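Local coordinates for protein dihydrofolate reductase (Schistosoma mansoni, PDB 3VCO) that reduces 7,8-dihydrofolate to tetrahydrofolate with NADPH, a key step of folate metabolism needed for thymidylate, purine and glycine synthesis, at residues M69-W74 / V91-L96; N24-V29 / F129-Y134; F51-T56 / K85-I90; I35-G40 / C161-P166. One frame throughout, in Å; residues are numbered along the deposited sequence.

Contact 1: residues M69-W74 / V91-L96; sequences MGRVTW and VVSSTL. With SO4 (sulfate ion), chain C; SO4 (sulfate ion), chain B.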
loop_
_atom_site.group_PDB
_atom_site.type_symbol
_atom_site.label_atom_id
_atom_site.label_comp_id
_atom_site.label_asym_id
_atom_site.label_seq_id
_atom_site.Cartn_x
_atom_site.Cartn_y
_atom_site.Cartn_z
ATOM N N MET A 69 -1.231 -7.494 -0.106
ATOM C CA MET A 69 -2.593 -6.984 -0.017
ATOM C C MET A 69 -3.552 -8.130 0.318
ATOM O O MET A 69 -3.218 -9.283 0.071
ATOM C CB MET A 69 -2.995 -6.375 -1.367
ATOM C CG MET A 69 -3.190 -7.451 -2.440
ATOM S SD MET A 69 -3.249 -6.815 -4.115
ATOM C CE MET A 69 -1.532 -7.148 -4.485
ATOM N N GLY A 70 -4.744 -7.794 0.853
ATOM C CA GLY A 70 -5.827 -8.766 1.041
ATOM C C GLY A 70 -6.507 -9.078 -0.282
ATOM O O GLY A 70 -6.271 -8.404 -1.302
ATOM N N ARG A 71 -7.390 -10.075 -0.269
ATOM C CA ARG A 71 -8.145 -10.478 -1.459
ATOM C C ARG A 71 -9.077 -9.419 -2.012
ATOM O O ARG A 71 -9.186 -9.245 -3.247
ATOM C CB ARG A 71 -8.938 -11.767 -1.185
ATOM C CG ARG A 71 -9.814 -12.191 -2.379
ATOM C CD ARG A 71 -10.347 -13.634 -2.316
ATOM N NE ARG A 71 -10.983 -13.963 -3.607
ATOM C CZ ARG A 71 -11.507 -15.139 -3.927
ATOM N NH1 ARG A 71 -11.513 -16.124 -3.048
ATOM N NH2 ARG A 71 -12.051 -15.324 -5.127
ATOM N N VAL A 72 -9.752 -8.699 -1.129
ATOM C CA VAL A 72 -10.708 -7.720 -1.629
ATOM C C VAL A 72 -9.948 -6.581 -2.289
ATOM O O VAL A 72 -10.391 -6.054 -3.307
ATOM C CB VAL A 72 -11.691 -7.180 -0.555
ATOM C CG1 VAL A 72 -12.590 -6.101 -1.163
ATOM C CG2 VAL A 72 -12.543 -8.323 0.025
ATOM N N THR A 73 -8.783 -6.234 -1.746
ATOM C CA THR A 73 -7.935 -5.267 -2.441
ATOM C C THR A 73 -7.530 -5.844 -3.802
ATOM O O THR A 73 -7.730 -5.224 -4.835
ATOM C CB THR A 73 -6.681 -4.869 -1.605
ATOM O OG1 THR A 73 -7.109 -4.193 -0.429
ATOM C CG2 THR A 73 -5.768 -3.929 -2.402
ATOM N N TRP A 74 -7.016 -7.061 -3.804
ATOM C CA TRP A 74 -6.678 -7.718 -5.059
ATOM C C TRP A 74 -7.851 -7.731 -6.063
ATOM O O TRP A 74 -7.681 -7.396 -7.214
ATOM C CB TRP A 74 -6.220 -9.132 -4.786
ATOM C CG TRP A 74 -6.086 -9.972 -6.013
ATOM C CD1 TRP A 74 -6.955 -10.966 -6.441
ATOM C CD2 TRP A 74 -5.031 -9.923 -6.973
ATOM N NE1 TRP A 74 -6.476 -11.530 -7.583
ATOM C CE2 TRP A 74 -5.312 -10.899 -7.951
ATOM C CE3 TRP A 74 -3.861 -9.162 -7.095
ATOM C CZ2 TRP A 74 -4.464 -11.135 -9.043
ATOM C CZ3 TRP A 74 -3.033 -9.385 -8.182
ATOM C CH2 TRP A 74 -3.341 -10.371 -9.143
ATOM N N VAL A 91 -0.928 -11.941 -2.236
ATOM C CA VAL A 91 -2.251 -11.721 -1.670
ATOM C C VAL A 91 -2.371 -12.557 -0.391
ATOM O O VAL A 91 -2.029 -13.734 -0.408
ATOM C CB VAL A 91 -3.351 -12.120 -2.684
ATOM C CG1 VAL A 91 -4.748 -11.928 -2.077
ATOM C CG2 VAL A 91 -3.226 -11.278 -3.984
ATOM N N VAL A 92 -2.854 -11.951 0.692
ATOM C CA VAL A 92 -3.006 -12.660 1.946
ATOM C C VAL A 92 -4.475 -13.057 2.029
ATOM O O VAL A 92 -5.326 -12.216 2.277
ATOM C CB VAL A 92 -2.646 -11.770 3.130
ATOM C CG1 VAL A 92 -2.967 -12.482 4.501
ATOM C CG2 VAL A 92 -1.164 -11.302 2.980
ATOM N N SER A 93 -4.747 -14.332 1.787
ATOM C CA SER A 93 -6.111 -14.842 1.722
ATOM C C SER A 93 -6.110 -16.352 1.996
ATOM O O SER A 93 -5.158 -17.030 1.665
ATOM C CB SER A 93 -6.688 -14.555 0.326
ATOM O OG SER A 93 -7.956 -15.194 0.109
ATOM N N SER A 94 -7.183 -16.874 2.576
ATOM C CA SER A 94 -7.354 -18.327 2.677
ATOM C C SER A 94 -8.354 -18.813 1.631
ATOM O O SER A 94 -8.476 -20.011 1.384
ATOM C CB SER A 94 -7.821 -18.752 4.070
ATOM O OG SER A 94 -8.019 -17.646 4.936
ATOM N N THR A 95 -9.045 -17.862 1.002
ATOM C CA THR A 95 -10.077 -18.161 0.013
ATOM C C THR A 95 -9.516 -18.304 -1.396
ATOM O O THR A 95 -9.844 -19.244 -2.108
ATOM C CB THR A 95 -11.098 -17.027 -0.067
ATOM O OG1 THR A 95 -11.139 -16.314 1.174
ATOM C CG2 THR A 95 -12.446 -17.581 -0.392
ATOM N N LEU A 96 -8.680 -17.350 -1.799
ATOM C CA LEU A 96 -8.258 -17.273 -3.186
ATOM C C LEU A 96 -7.584 -18.571 -3.608
ATOM O O LEU A 96 -6.468 -18.890 -3.199
ATOM C CB LEU A 96 -7.388 -16.029 -3.445
ATOM C CG LEU A 96 -7.072 -15.736 -4.918
ATOM C CD1 LEU A 96 -8.360 -15.623 -5.764
ATOM C CD2 LEU A 96 -6.231 -14.482 -5.063
HETATM S S SO4 C . -8.809 -7.115 2.001
HETATM O O1 SO4 C . -8.007 -7.196 3.234
HETATM O O2 SO4 C . -8.074 -6.546 0.876
HETATM O O3 SO4 C . -9.230 -8.485 1.698
HETATM O O4 SO4 C . -9.982 -6.253 2.220
HETATM S S SO4 B . -10.071 -14.119 3.181
HETATM O O1 SO4 B . -8.947 -14.861 3.759
HETATM O O2 SO4 B . -10.338 -12.962 4.027
HETATM O O3 SO4 B . -9.793 -13.777 1.784
HETATM O O4 SO4 B . -11.262 -14.967 3.150
HETATM O O HOH W 1 -7.725 -11.542 2.268
#
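Met69 O is held by two groups of the neighbouring strand. Val92 N donates to it at 2.8 Å, nearly straight, with an N-H...O angle of 161°. Val91 CA adds a CA-H...O contact to Met69 O at 3.1 Å. Directly after Met69 the chain turns into a helix. Gly70 is its N-cap, and Trp74 N bonds back to Gly70 O. The contact thus joins the elements of a beta-alpha-beta unit in the dihydrofolate reductase sheet: strand 64-70, helix 71-76 and strand 88-92. Trp74 leans its indole on Val91, whose CG2 comes within 3.7 Å of Trp74 CG. Leu96 CD2 reaches the same ring at CD1. The Arg71 side chain leaves with CG anti to the backbone N (chi1 177°) and runs out extended past Ser93. Leu96 CD1 then lies 3.6 Å above the centre of its guanidinium plane. Arg71 NE makes a salt bridge with Glu75.

Both segments hold residues of the NADP(+) site, assigned by similarity, and each binds a sulfate ion. At the start of the helix, Val72 N and Thr73 N donate to one ion, and Thr73 OG1 donates to the same sulfate oxygen as Thr73 N. The second ion accepts hydrogen bonds from Ser93 OG at its O3 (2.9 Å) and from Ser94 N at its O1. The ions probably come from the crystallisation liquor; their places are consistent with sites for cofactor phosphates. Ser93 OG also accepts Leu96 N at 3.0 Å, at 170°, in an ST motif. A water accepting from Arg71 N at 2.9 Å sits between the segments, close to Val92 O.

Contact 2: residues N24-V29 / F129-Y134; sequences NVVVAV and FIIGGY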
loop_
_atom_site.group_PDB
_atom_site.type_symbol
_atom_site.label_atom_id
_atom_site.label_comp_id
_atom_site.label_asym_id
_atom_site.label_seq_id
_atom_site.Cartn_x
_atom_site.Cartn_y
_atom_site.Cartn_z
ATOM N N ASN A 24 6.198 -0.667 4.672
ATOM C CA ASN A 24 5.669 0.527 4.049
ATOM C C ASN A 24 4.178 0.300 3.868
ATOM O O ASN A 24 3.772 -0.758 3.455
ATOM C CB ASN A 24 6.351 0.799 2.722
ATOM C CG ASN A 24 7.860 1.063 2.891
ATOM O OD1 ASN A 24 8.262 2.122 3.332
ATOM N ND2 ASN A 24 8.669 0.090 2.544
ATOM N N VAL A 25 3.386 1.250 4.335
ATOM C CA VAL A 25 1.964 1.174 4.212
ATOM C C VAL A 25 1.571 2.206 3.163
ATOM O O VAL A 25 1.997 3.359 3.244
ATOM C CB VAL A 25 1.333 1.513 5.548
ATOM C CG1 VAL A 25 -0.133 1.719 5.376
ATOM C CG2 VAL A 25 1.608 0.379 6.522
ATOM N N VAL A 26 0.766 1.795 2.184
ATOM C CA VAL A 26 0.270 2.763 1.191
ATOM C C VAL A 26 -1.267 2.801 1.308
ATOM O O VAL A 26 -1.908 1.768 1.220
ATOM C CB VAL A 26 0.645 2.336 -0.245
ATOM C CG1 VAL A 26 0.216 3.422 -1.289
ATOM C CG2 VAL A 26 2.145 2.092 -0.312
ATOM N N VAL A 27 -1.823 3.991 1.477
ATOM C CA VAL A 27 -3.251 4.116 1.726
ATOM C C VAL A 27 -3.731 5.507 1.301
ATOM O O VAL A 27 -2.946 6.486 1.326
ATOM C CB VAL A 27 -3.499 3.918 3.244
ATOM C CG1 VAL A 27 -2.759 4.994 4.043
ATOM C CG2 VAL A 27 -4.992 3.874 3.589
ATOM N N ALA A 28 -5.009 5.595 0.913
ATOM C CA ALA A 28 -5.677 6.865 0.644
ATOM C C ALA A 28 -6.671 7.069 1.765
ATOM O O ALA A 28 -7.409 6.150 2.121
ATOM C CB ALA A 28 -6.411 6.846 -0.724
ATOM N N VAL A 29 -6.691 8.257 2.362
ATOM C CA VAL A 29 -7.599 8.490 3.482
ATOM C C VAL A 29 -8.376 9.805 3.334
ATOM O O VAL A 29 -7.856 10.775 2.791
ATOM C CB VAL A 29 -6.880 8.452 4.846
ATOM C CG1 VAL A 29 -6.192 7.120 5.032
ATOM C CG2 VAL A 29 -5.871 9.639 5.008
ATOM N N PHE A 129 5.656 -3.206 0.516
ATOM C CA PHE A 129 4.534 -2.268 0.681
ATOM C C PHE A 129 3.285 -3.081 1.012
ATOM O O PHE A 129 3.014 -4.065 0.331
ATOM C CB PHE A 129 4.338 -1.433 -0.594
ATOM C CG PHE A 129 5.551 -0.562 -0.925
ATOM C CD1 PHE A 129 5.590 0.767 -0.547
ATOM C CD2 PHE A 129 6.689 -1.121 -1.512
ATOM C CE1 PHE A 129 6.699 1.536 -0.781
ATOM C CE2 PHE A 129 7.822 -0.359 -1.761
ATOM C CZ PHE A 129 7.854 0.974 -1.379
ATOM N N ILE A 130 2.545 -2.654 2.038
ATOM C CA ILE A 130 1.238 -3.188 2.347
ATOM C C ILE A 130 0.201 -2.206 1.765
ATOM O O ILE A 130 0.129 -1.046 2.193
ATOM C CB ILE A 130 1.034 -3.248 3.868
ATOM C CG1 ILE A 130 2.127 -4.091 4.536
ATOM C CG2 ILE A 130 -0.375 -3.755 4.225
ATOM C CD1 ILE A 130 2.142 -5.515 4.100
ATOM N N ILE A 131 -0.599 -2.668 0.804
ATOM C CA ILE A 131 -1.432 -1.744 0.043
ATOM C C ILE A 131 -2.889 -1.861 0.409
ATOM O O ILE A 131 -3.774 -1.298 -0.230
ATOM C CB ILE A 131 -1.205 -1.872 -1.460
ATOM C CG1 ILE A 131 -1.701 -3.217 -1.966
ATOM C CG2 ILE A 131 0.333 -1.661 -1.759
ATOM C CD1 ILE A 131 -1.768 -3.285 -3.448
ATOM N N GLY A 132 -3.140 -2.615 1.447
ATOM C CA GLY A 132 -4.488 -2.611 1.912
ATOM C C GLY A 132 -5.050 -3.942 2.148
ATOM O O GLY A 132 -4.443 -4.975 1.836
ATOM N N GLY A 133 -6.305 -3.835 2.567
ATOM C CA GLY A 133 -6.835 -4.584 3.651
ATOM C C GLY A 133 -6.769 -3.706 4.883
ATOM O O GLY A 133 -5.697 -3.374 5.363
ATOM N N TYR A 134 -7.919 -3.316 5.406
ATOM C CA TYR A 134 -7.963 -2.850 6.786
ATOM C C TYR A 134 -7.231 -3.833 7.723
ATOM O O TYR A 134 -6.438 -3.417 8.522
ATOM C CB TYR A 134 -9.419 -2.664 7.290
ATOM C CG TYR A 134 -9.438 -2.433 8.791
ATOM C CD1 TYR A 134 -9.662 -3.491 9.683
ATOM C CD2 TYR A 134 -9.182 -1.168 9.321
ATOM C CE1 TYR A 134 -9.665 -3.290 11.064
ATOM C CE2 TYR A 134 -9.177 -0.958 10.701
ATOM C CZ TYR A 134 -9.423 -2.027 11.571
ATOM O OH TYR A 134 -9.415 -1.843 12.943
HETATM O O HOH W 2 -3.120 1.104 -1.407
#
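Asn24 and Phe129 share a first torsion of -62°, which sets each CG anti to the carbonyl carbon and lays the amide over the ring. The two residues are paired in register, so both side chains lie on the same face of the sheet. They sit on the paired parallel strands 23-29 and 125-130, in the buried middle of the dihydrofolate reductase sheet. Asn24 CB packs 3.4 Å from Phe129 CD1. The amide lies over one face of the phenyl ring, with the two planes only 24° apart and ND2 displaced toward the rim. Asn24 ND2 is fixed by Glu127 and by Val128 O, and OD1 by Arg22. Val26 comes to the edge of the same ring, with CG2 3.7 Å from Phe129 CD1.

Two backbone bonds set the register. Ile130 N donates to Asn24 O at 2.7 Å. Val26 N donates to Ile130 O at 2.9 Å. Beyond this point segment 129-134 turns off toward Gly132 and Gly133, which belong to the NADP(+) site by similarity. Ile131 and Val26 both pack against Phe52 of helix 46-57. Where the strands part, a water takes over from the direct bonds, donating to Val26 O at 3.0 Å and to Ile131 O at 2.8 Å.

Contact 3: residues F51-T56 / K85-I90; sequences FFKTVT and KDRINI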
loop_
_atom_site.group_PDB
_atom_site.type_symbol
_atom_site.label_atom_id
_atom_site.label_comp_id
_atom_site.label_asym_id
_atom_site.label_seq_id
_atom_site.Cartn_x
_atom_site.Cartn_y
_atom_site.Cartn_z
ATOM N N PHE A 51 1.417 8.206 -8.462
ATOM C CA PHE A 51 2.039 8.208 -7.143
ATOM C C PHE A 51 2.221 6.778 -6.669
ATOM O O PHE A 51 3.328 6.357 -6.323
ATOM C CB PHE A 51 1.179 9.026 -6.161
ATOM C CG PHE A 51 1.598 8.903 -4.696
ATOM C CD1 PHE A 51 2.751 9.523 -4.230
ATOM C CD2 PHE A 51 0.808 8.216 -3.792
ATOM C CE1 PHE A 51 3.127 9.426 -2.884
ATOM C CE2 PHE A 51 1.176 8.109 -2.471
ATOM C CZ PHE A 51 2.332 8.737 -2.012
ATOM N N PHE A 52 1.142 6.007 -6.741
ATOM C CA PHE A 52 1.173 4.603 -6.371
ATOM C C PHE A 52 2.225 3.817 -7.158
ATOM O O PHE A 52 3.061 3.160 -6.559
ATOM C CB PHE A 52 -0.189 3.979 -6.579
ATOM C CG PHE A 52 -0.271 2.551 -6.160
ATOM C CD1 PHE A 52 -0.665 2.208 -4.884
ATOM C CD2 PHE A 52 -0.011 1.545 -7.062
ATOM C CE1 PHE A 52 -0.763 0.845 -4.525
ATOM C CE2 PHE A 52 -0.094 0.215 -6.704
ATOM C CZ PHE A 52 -0.466 -0.138 -5.449
ATOM N N LYS A 53 2.157 3.883 -8.484
ATOM C CA LYS A 53 3.111 3.213 -9.368
ATOM C C LYS A 53 4.571 3.533 -9.028
ATOM O O LYS A 53 5.388 2.628 -8.818
ATOM C CB LYS A 53 2.833 3.555 -10.838
ATOM C CG LYS A 53 3.873 2.988 -11.815
ATOM C CD LYS A 53 3.679 1.503 -12.057
ATOM C CE LYS A 53 4.533 1.018 -13.245
ATOM N NZ LYS A 53 4.080 -0.298 -13.762
ATOM N N THR A 54 4.888 4.817 -8.985
ATOM C CA THR A 54 6.210 5.293 -8.575
ATOM C C THR A 54 6.678 4.763 -7.211
ATOM O O THR A 54 7.738 4.141 -7.118
ATOM C CB THR A 54 6.262 6.833 -8.556
ATOM O OG1 THR A 54 5.991 7.318 -9.876
ATOM C CG2 THR A 54 7.630 7.323 -8.121
ATOM N N VAL A 55 5.879 4.998 -6.172
ATOM C CA VAL A 55 6.210 4.597 -4.806
ATOM C C VAL A 55 6.468 3.104 -4.772
ATOM O O VAL A 55 7.491 2.669 -4.251
ATOM C CB VAL A 55 5.078 5.008 -3.792
ATOM C CG1 VAL A 55 5.186 4.285 -2.465
ATOM C CG2 VAL A 55 5.091 6.503 -3.559
ATOM N N THR A 56 5.578 2.313 -5.366
ATOM C CA THR A 56 5.693 0.864 -5.222
ATOM C C THR A 56 6.624 0.189 -6.189
ATOM O O THR A 56 7.019 -0.934 -5.957
ATOM C CB THR A 56 4.322 0.151 -5.301
ATOM O OG1 THR A 56 3.758 0.364 -6.595
ATOM C CG2 THR A 56 3.347 0.693 -4.128
ATOM N N LYS A 85 2.760 -4.927 -12.530
ATOM C CA LYS A 85 4.028 -5.267 -13.185
ATOM C C LYS A 85 5.265 -4.840 -12.385
ATOM O O LYS A 85 5.257 -3.800 -11.731
ATOM C CB LYS A 85 4.085 -4.691 -14.619
ATOM C CG LYS A 85 3.485 -3.312 -14.761
ATOM C CD LYS A 85 3.384 -2.869 -16.249
ATOM C CE LYS A 85 2.607 -1.557 -16.395
ATOM N NZ LYS A 85 2.448 -1.123 -17.818
ATOM N N ASP A 86 6.322 -5.635 -12.468
ATOM C CA ASP A 86 7.621 -5.256 -11.894
ATOM C C ASP A 86 7.657 -5.233 -10.373
ATOM O O ASP A 86 8.577 -4.657 -9.774
ATOM C CB ASP A 86 8.108 -3.920 -12.475
ATOM C CG ASP A 86 8.471 -4.030 -13.962
ATOM O OD1 ASP A 86 9.085 -5.054 -14.350
ATOM O OD2 ASP A 86 8.135 -3.109 -14.744
ATOM N N ARG A 87 6.656 -5.877 -9.766
ATOM C CA ARG A 87 6.575 -6.039 -8.327
ATOM C C ARG A 87 6.211 -7.456 -8.041
ATOM O O ARG A 87 5.537 -8.113 -8.839
ATOM C CB ARG A 87 5.487 -5.091 -7.740
ATOM C CG ARG A 87 5.914 -3.641 -7.788
ATOM C CD ARG A 87 4.708 -2.735 -7.891
ATOM N NE ARG A 87 4.284 -2.686 -9.274
ATOM C CZ ARG A 87 3.341 -1.898 -9.753
ATOM N NH1 ARG A 87 2.713 -1.026 -8.962
ATOM N NH2 ARG A 87 3.061 -1.956 -11.054
ATOM N N ILE A 88 6.661 -7.950 -6.906
ATOM C CA ILE A 88 6.245 -9.267 -6.451
ATOM C C ILE A 88 4.877 -9.038 -5.824
ATOM O O ILE A 88 4.755 -8.280 -4.864
ATOM C CB ILE A 88 7.218 -9.779 -5.369
ATOM C CG1 ILE A 88 8.630 -9.958 -5.965
ATOM C CG2 ILE A 88 6.688 -11.085 -4.709
ATOM C CD1 ILE A 88 9.706 -9.943 -4.938
ATOM N N ASN A 89 3.850 -9.649 -6.394
ATOM C CA ASN A 89 2.478 -9.548 -5.880
ATOM C C ASN A 89 2.177 -10.668 -4.890
ATOM O O ASN A 89 2.326 -11.861 -5.216
ATOM C CB ASN A 89 1.455 -9.679 -7.018
ATOM C CG ASN A 89 1.460 -8.507 -7.970
ATOM O OD1 ASN A 89 0.397 -7.998 -8.324
ATOM N ND2 ASN A 89 2.647 -8.057 -8.379
ATOM N N ILE A 90 1.697 -10.308 -3.705
ATOM C CA ILE A 90 1.369 -11.321 -2.715
ATOM C C ILE A 90 -0.006 -10.994 -2.139
ATOM O O ILE A 90 -0.229 -9.893 -1.672
ATOM C CB ILE A 90 2.377 -11.332 -1.536
ATOM C CG1 ILE A 90 3.777 -11.643 -2.039
ATOM C CG2 ILE A 90 1.991 -12.412 -0.484
ATOM C CD1 ILE A 90 4.802 -11.580 -0.950
#
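Arg87 NH1 donates to Thr56 OG1 at 2.9 Å, with an N-H...O angle of 141°. The hydroxyl lies near the edge of the guanidinium group, tilted 25° from its plane. The bond ties helix 46-57 to the residues leading into strand 88-92, within the substrate side of the dihydrofolate reductase active site. Phe52, Lys53 and Arg87 bind substrate by similarity, and in this family the equivalent arginine holds a carboxylate of the glutamate tail. Phe52 also meets Arg87, with CE2 3.8 Å from NH1 and the ring and guanidinium planes 52° apart. The Lys53 chain bends about CB-CG and reaches across to the same group. Its NZ lies 3.3 Å from Arg87 NH2, two donors without a bond between them. Two basic ends gathered this way would favour an anion between or beside them. Lys53 NZ also packs 3.2 Å from Lys85 CG, and the two lysine chains cross at about a right angle.

In the second shell, Thr56 OG1 donates its own hydrogen bond to Phe52 O, one turn back in the helix, which fixes the direction of the hydroxyl. Thr56 O receives Asn65 ND2. The guanidinium is held from behind by Lys85 O. Arg87 NE and Arg87 NH2 each donate to that oxygen at 2.9 Å, NH2 on a lone pair in the carbonyl plane and NE from above it.

Contact 4: residues I35-G40 / C161-P166; sequences IGKGGG and CDTYFP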
loop_
_atom_site.group_PDB
_atom_site.type_symbol
_atom_site.label_atom_id
_atom_site.label_comp_id
_atom_site.label_asym_id
_atom_site.label_seq_id
_atom_site.Cartn_x
_atom_site.Cartn_y
_atom_site.Cartn_z
ATOM N N ILE A 35 -10.911 5.112 5.091
ATOM C CA ILE A 35 -10.084 4.506 4.023
ATOM C C ILE A 35 -10.670 4.737 2.605
ATOM O O ILE A 35 -11.837 4.422 2.357
ATOM C CB ILE A 35 -9.849 2.982 4.249
ATOM C CG1 ILE A 35 -9.118 2.733 5.562
ATOM C CG2 ILE A 35 -9.061 2.375 3.088
ATOM C CD1 ILE A 35 -8.903 1.277 5.866
ATOM N N GLY A 36 -9.836 5.279 1.706
ATOM C CA GLY A 36 -10.189 5.526 0.320
ATOM C C GLY A 36 -10.300 4.257 -0.510
ATOM O O GLY A 36 -9.335 3.848 -1.184
ATOM N N LYS A 37 -11.480 3.630 -0.442
ATOM C CA LYS A 37 -11.787 2.406 -1.168
ATOM C C LYS A 37 -13.273 2.421 -1.546
ATOM O O LYS A 37 -14.027 3.297 -1.105
ATOM C CB LYS A 37 -11.484 1.193 -0.291
ATOM C CG LYS A 37 -12.571 0.937 0.734
ATOM C CD LYS A 37 -12.287 -0.267 1.584
ATOM C CE LYS A 37 -13.429 -0.528 2.524
ATOM N NZ LYS A 37 -14.542 -1.283 1.895
ATOM N N GLY A 38 -13.697 1.451 -2.350
ATOM C CA GLY A 38 -15.051 1.431 -2.869
ATOM C C GLY A 38 -15.169 2.255 -4.144
ATOM O O GLY A 38 -14.398 3.206 -4.358
ATOM N N GLY A 39 -16.139 1.909 -4.990
ATOM C CA GLY A 39 -16.225 2.503 -6.314
ATOM C C GLY A 39 -14.933 2.210 -7.063
ATOM O O GLY A 39 -14.437 1.091 -7.038
ATOM N N GLY A 40 -14.357 3.212 -7.712
ATOM C CA GLY A 40 -13.102 2.991 -8.404
ATOM C C GLY A 40 -11.880 3.240 -7.545
ATOM O O GLY A 40 -10.761 3.078 -8.015
ATOM N N CYS A 161 -16.211 8.142 3.229
ATOM C CA CYS A 161 -15.465 6.891 3.370
ATOM C C CYS A 161 -15.689 6.347 4.773
ATOM O O CYS A 161 -15.202 6.920 5.751
ATOM C CB CYS A 161 -13.966 7.107 3.082
ATOM S SG CYS A 161 -13.663 7.078 1.300
ATOM N N ASP A 162 -16.436 5.247 4.867
ATOM C CA ASP A 162 -16.934 4.759 6.157
ATOM C C ASP A 162 -16.273 3.496 6.754
ATOM O O ASP A 162 -16.725 3.007 7.782
ATOM C CB ASP A 162 -18.456 4.581 6.100
ATOM C CG ASP A 162 -18.900 3.815 4.870
ATOM O OD1 ASP A 162 -20.031 4.062 4.385
ATOM O OD2 ASP A 162 -18.099 2.977 4.381
ATOM N N THR A 163 -15.232 2.956 6.124
ATOM C CA THR A 163 -14.351 1.998 6.804
ATOM C C THR A 163 -13.205 2.866 7.270
ATOM O O THR A 163 -12.831 3.790 6.556
ATOM C CB THR A 163 -13.828 0.868 5.833
ATOM O OG1 THR A 163 -14.836 -0.147 5.679
ATOM C CG2 THR A 163 -12.547 0.213 6.343
ATOM N N TYR A 164 -12.658 2.612 8.458
ATOM C CA TYR A 164 -11.598 3.482 8.975
ATOM C C TYR A 164 -10.236 2.879 9.036
ATOM O O TYR A 164 -10.075 1.701 9.284
ATOM C CB TYR A 164 -11.971 4.117 10.317
ATOM C CG TYR A 164 -13.062 5.162 10.130
ATOM C CD1 TYR A 164 -12.739 6.513 9.943
ATOM C CD2 TYR A 164 -14.406 4.804 10.114
ATOM C CE1 TYR A 164 -13.726 7.479 9.742
ATOM C CE2 TYR A 164 -15.411 5.771 9.915
ATOM C CZ TYR A 164 -15.054 7.098 9.727
ATOM O OH TYR A 164 -16.026 8.052 9.538
ATOM N N PHE A 165 -9.248 3.720 8.785
ATOM C CA PHE A 165 -7.865 3.372 8.999
ATOM C C PHE A 165 -7.631 3.130 10.489
ATOM O O PHE A 165 -8.273 3.736 11.342
ATOM C CB PHE A 165 -6.979 4.490 8.475
ATOM C CG PHE A 165 -5.542 4.089 8.279
ATOM C CD1 PHE A 165 -5.189 3.175 7.285
ATOM C CD2 PHE A 165 -4.540 4.611 9.105
ATOM C CE1 PHE A 165 -3.841 2.801 7.097
ATOM C CE2 PHE A 165 -3.203 4.229 8.929
ATOM C CZ PHE A 165 -2.865 3.312 7.952
ATOM N N PRO A 166 -6.731 2.193 10.810
ATOM C CA PRO A 166 -6.408 1.856 12.208
ATOM C C PRO A 166 -5.951 3.099 12.944
ATOM O O PRO A 166 -5.525 4.035 12.292
ATOM C CB PRO A 166 -5.254 0.848 12.068
ATOM C CG PRO A 166 -5.519 0.179 10.774
ATOM C CD PRO A 166 -6.163 1.227 9.852
HETATM O O HOH W 3 -13.688 3.176 3.281
#
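The loop after strand 23-29, which carries residues of the NADP(+) site by similarity, here leans on the loop after strand 148-156. The two probably correspond to the mobile active-site loop and the FG loop known from bacterial dihydrofolate reductases. Between residues 35-40 and 161-166 there is one direct backbone bond: Ile35 N donates to Thr163 O at 2.8 Å, with an N-H...O angle of 167°. Phe165 also bonds Trp33 at the backbone. The side chain of Ile35 does most of the packing. With CG1 anti to the carbonyl carbon (chi1 -61°) and CD1 extended beyond it, the chain lies along the backbone of 164-165. Its CG1 is 3.4 Å from Phe165 N, near the edge of the Phe165 ring. Its CD1 comes 3.6 Å from Tyr164 O. The Phe165 ring itself meets the rings of Tyr137 and Trp33 and also touches Leu141 of helix 134-142.

On the next residue the chain makes an inverse gamma turn centred on Gly36, closed by a weak bond from Lys37 N to Ile35 O. Gly36 also bonds to Ala28 at the backbone. Cys161 points its side chain at this turn and sets SG 3.9 Å from Gly36 CA. A water accepts from Thr163 N at 3.2 Å and lies near Ile35 O, too close to be trusted as a bond. Lys37 runs out extended and bends only at its last torsion (chi4 83°). There it crosses Thr163 at about a right angle, with Lys37 CE 3.5 Å from Thr163 OG1.

How the contacts relate
From the N terminus, residues 24-29 open contact 2 and residues 35-40 open contact 4. Next come 51-56 of contact 3 and 69-74 of contact 1. Contact 3 closes at 85-90 and contact 1 at 91-96, so these two cross. Contact 2 closes at 129-134, with contacts 1 and 3 inside its loop. Contact 4 closes last, at 161-166; it crosses contact 2 and also encloses contacts 1 and 3. Contacts 1, 2 and 3 all reach one sheet. Contact 2 touches each of the others, as in Gly70 N to Gly132 O, Phe129 against Val55, and Ala28 O to Gly36 N. Contacts 3 and 4 lie about 20 Å apart between centres.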